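Local atomic coordinates of hydrogenase 2 maturation peptidase (PDB entry 5TTX), a protein that probably cleaves a C-terminal peptide from the large subunit of a [NiFe] hydrogenase during maturation of that enzyme. Residues 72-80 / 126-134. Numbering follows the deposited sequence.
Sequences LEGPPGRLS and IGCIPRSLK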
loop_
_atom_site.group_PDB
_atom_site.type_symbol
_atom_site.label_atom_id
_atom_site.label_comp_id
_atom_site.label_asym_id
_atom_site.label_seq_id
_atom_site.Cartn_x
_atom_site.Cartn_y
_atom_site.Cartn_z
ATOM N N LEU A 72 -25.614 -7.924 -38.005
ATOM C CA LEU A 72 -26.404 -6.871 -37.395
ATOM C C LEU A 72 -27.728 -6.811 -38.124
ATOM O O LEU A 72 -27.888 -7.402 -39.194
ATOM C CB LEU A 72 -25.683 -5.511 -37.510
ATOM C CG LEU A 72 -24.297 -5.539 -36.880
ATOM C CD1 LEU A 72 -23.570 -4.265 -37.183
ATOM C CD2 LEU A 72 -24.417 -5.785 -35.324
ATOM N N GLU A 73 -28.682 -6.077 -37.563
ATOM C CA GLU A 73 -29.899 -5.801 -38.312
ATOM C C GLU A 73 -29.556 -4.955 -39.527
ATOM O O GLU A 73 -28.855 -3.951 -39.417
ATOM C CB GLU A 73 -30.929 -5.075 -37.456
ATOM C CG GLU A 73 -31.241 -5.726 -36.140
ATOM C CD GLU A 73 -32.576 -5.253 -35.597
ATOM O OE1 GLU A 73 -33.113 -5.900 -34.668
ATOM O OE2 GLU A 73 -33.095 -4.242 -36.123
ATOM N N GLY A 74 -30.047 -5.368 -40.686
ATOM C CA GLY A 74 -29.803 -4.643 -41.905
ATOM C C GLY A 74 -29.495 -5.584 -43.034
ATOM O O GLY A 74 -29.228 -6.773 -42.824
ATOM N N PRO A 75 -29.507 -5.066 -44.256
ATOM C CA PRO A 75 -29.367 -5.926 -45.432
ATOM C C PRO A 75 -27.916 -6.287 -45.680
ATOM O O PRO A 75 -26.996 -5.586 -45.226
ATOM C CB PRO A 75 -29.921 -5.052 -46.568
ATOM C CG PRO A 75 -29.470 -3.676 -46.181
ATOM C CD PRO A 75 -29.550 -3.635 -44.632
ATOM N N PRO A 76 -27.675 -7.373 -46.411
ATOM C CA PRO A 76 -26.302 -7.723 -46.802
ATOM C C PRO A 76 -25.608 -6.559 -47.497
ATOM O O PRO A 76 -26.210 -5.823 -48.289
ATOM C CB PRO A 76 -26.504 -8.913 -47.746
ATOM C CG PRO A 76 -27.784 -9.554 -47.274
ATOM C CD PRO A 76 -28.664 -8.385 -46.833
ATOM N N GLY A 77 -24.326 -6.383 -47.185
ATOM C CA GLY A 77 -23.540 -5.287 -47.726
ATOM C C GLY A 77 -23.644 -3.987 -46.946
ATOM O O GLY A 77 -22.951 -3.032 -47.280
ATOM N N ARG A 78 -24.523 -3.899 -45.953
ATOM C CA ARG A 78 -24.500 -2.752 -45.056
ATOM C C ARG A 78 -23.188 -2.728 -44.267
ATOM O O ARG A 78 -22.695 -3.761 -43.803
ATOM C CB ARG A 78 -25.715 -2.819 -44.114
ATOM C CG ARG A 78 -25.769 -1.783 -43.033
ATOM C CD ARG A 78 -26.031 -0.387 -43.568
ATOM N NE ARG A 78 -27.242 -0.305 -44.381
ATOM C CZ ARG A 78 -28.495 -0.318 -43.931
ATOM N NH1 ARG A 78 -29.496 -0.231 -44.800
ATOM N NH2 ARG A 78 -28.762 -0.418 -42.632
ATOM N N LEU A 79 -22.599 -1.550 -44.145
ATOM C CA LEU A 79 -21.352 -1.367 -43.415
ATOM C C LEU A 79 -21.624 -0.675 -42.088
ATOM O O LEU A 79 -22.576 0.098 -41.954
ATOM C CB LEU A 79 -20.325 -0.543 -44.217
ATOM C CG LEU A 79 -19.672 -1.246 -45.409
ATOM C CD1 LEU A 79 -18.633 -0.314 -46.114
ATOM C CD2 LEU A 79 -19.045 -2.574 -44.991
ATOM N N SER A 80 -20.760 -0.946 -41.116
ATOM C CA SER A 80 -20.922 -0.464 -39.747
ATOM C C SER A 80 -19.554 -0.061 -39.222
ATOM O O SER A 80 -18.658 -0.906 -39.113
ATOM C CB SER A 80 -21.524 -1.553 -38.858
ATOM O OG SER A 80 -22.195 -0.976 -37.772
ATOM N N ILE A 126 -14.677 -1.733 -38.817
ATOM C CA ILE A 126 -15.607 -1.655 -39.926
ATOM C C ILE A 126 -16.142 -3.061 -40.153
ATOM O O ILE A 126 -15.399 -3.963 -40.580
ATOM C CB ILE A 126 -14.930 -1.100 -41.186
ATOM C CG1 ILE A 126 -14.551 0.378 -40.963
ATOM C CG2 ILE A 126 -15.826 -1.292 -42.394
ATOM C CD1 ILE A 126 -13.549 0.909 -41.989
ATOM N N GLY A 127 -17.416 -3.261 -39.844
ATOM C CA GLY A 127 -18.067 -4.542 -40.029
ATOM C C GLY A 127 -18.980 -4.477 -41.237
ATOM O O GLY A 127 -19.523 -3.412 -41.562
ATOM N N CYS A 128 -19.151 -5.628 -41.889
ATOM C CA CYS A 128 -20.017 -5.789 -43.046
ATOM C C CYS A 128 -21.059 -6.869 -42.784
ATOM O O CYS A 128 -20.714 -7.979 -42.370
ATOM C CB CYS A 128 -19.196 -6.169 -44.283
ATOM S SG CYS A 128 -20.232 -6.464 -45.716
ATOM N N ILE A 129 -22.333 -6.550 -42.998
ATOM C CA ILE A 129 -23.369 -7.567 -42.837
ATOM C C ILE A 129 -23.270 -8.533 -44.009
ATOM O O ILE A 129 -23.349 -8.093 -45.155
ATOM C CB ILE A 129 -24.766 -6.960 -42.773
ATOM C CG1 ILE A 129 -24.852 -5.989 -41.586
ATOM C CG2 ILE A 129 -25.838 -8.093 -42.687
ATOM C CD1 ILE A 129 -26.216 -5.332 -41.443
ATOM N N PRO A 130 -23.093 -9.831 -43.774
ATOM C CA PRO A 130 -22.959 -10.776 -44.883
ATOM C C PRO A 130 -24.301 -11.103 -45.506
ATOM O O PRO A 130 -25.374 -10.839 -44.949
ATOM C CB PRO A 130 -22.381 -12.020 -44.211
ATOM C CG PRO A 130 -23.091 -12.023 -42.877
ATOM C CD PRO A 130 -23.081 -10.526 -42.470
ATOM N N ARG A 131 -24.221 -11.689 -46.691
ATOM C CA ARG A 131 -25.378 -12.383 -47.213
ATOM C C ARG A 131 -25.343 -13.834 -46.795
ATOM O O ARG A 131 -26.322 -14.370 -46.271
ATOM C CB ARG A 131 -25.428 -12.312 -48.743
ATOM C CG ARG A 131 -26.588 -13.151 -49.286
ATOM C CD ARG A 131 -26.487 -13.434 -50.798
ATOM N NE ARG A 131 -27.603 -14.277 -51.202
ATOM C CZ ARG A 131 -27.759 -14.814 -52.419
ATOM N NH1 ARG A 131 -26.867 -14.600 -53.367
ATOM N NH2 ARG A 131 -28.821 -15.574 -52.678
ATOM N N SER A 132 -24.209 -14.479 -47.013
ATOM C CA SER A 132 -24.092 -15.892 -46.722
ATOM C C SER A 132 -22.684 -16.207 -46.235
ATOM O O SER A 132 -21.683 -15.715 -46.785
ATOM C CB SER A 132 -24.432 -16.710 -47.976
ATOM O OG SER A 132 -23.883 -17.989 -47.861
ATOM N N LEU A 133 -22.630 -17.037 -45.195
ATOM C CA LEU A 133 -21.397 -17.556 -44.614
ATOM C C LEU A 133 -21.206 -19.026 -44.942
ATOM O O LEU A 133 -20.313 -19.675 -44.383
ATOM C CB LEU A 133 -21.403 -17.352 -43.094
ATOM C CG LEU A 133 -21.597 -15.883 -42.675
ATOM C CD1 LEU A 133 -22.025 -15.721 -41.178
ATOM C CD2 LEU A 133 -20.345 -15.039 -43.008
ATOM N N LYS A 134 -22.060 -19.576 -45.794
ATOM C CA LYS A 134 -21.883 -20.942 -46.241
ATOM C C LYS A 134 -20.514 -21.084 -46.913
ATOM O O LYS A 134 -19.970 -20.107 -47.444
ATOM C CB LYS A 134 -23.006 -21.332 -47.199
ATOM C CG LYS A 134 -24.347 -21.612 -46.493
ATOM C CD LYS A 134 -25.418 -22.087 -47.491
ATOM C CE LYS A 134 -25.786 -20.986 -48.511
ATOM N NZ LYS A 134 -26.388 -19.721 -47.937
#
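Ile129 packs its long branch against Leu72 and Arg78 in the bend of the 72-78 loop, beside a G1 beta bulge joined to a type II turn, just past the point where the edge strand 79-83 pairs antiparallel with 122-128 in the mixed sheet of this hydrogenase maturation protease. It illustrates how a loop can curl round one branched side chain. With CG1 anti to the carbonyl carbon (chi1 -60°) and CD1 fully extended beyond it, the long branch runs into the loop, where CD1 lies 3.5 Å from Leu72 O and 3.6 Å from Glu73 O. CG2, on the other branch, faces Gly74 O at 3.6 Å. Arg78 lies alongside and points the same way, its CB 3.7 Å from Ile129 CD1, before its chain bends and brings one face of the guanidinium against Pro75 CD, which sits toward its rim. Shortening Ile129 to an alanine is likely to open a gap inside this bend and leave Leu72 CB and Arg78 CB without the methyl they share. The backbone fixes the position: Ile129 O accepts from Gly77 N and Ile129 N donates to Arg78 O, both nearly straight, so that one residue faces two in the bulge, with Gly77 also third in the turn Pro75-Arg78. On the sheet face covered by helices 25-34 and 141-158, Leu79 reaches across to Cys128, CD2 to CB 3.7 Å. At the corner of the turn, the Pro76 ring rests on the 130-131 backbone, its CG 3.6 Å from Pro130 O.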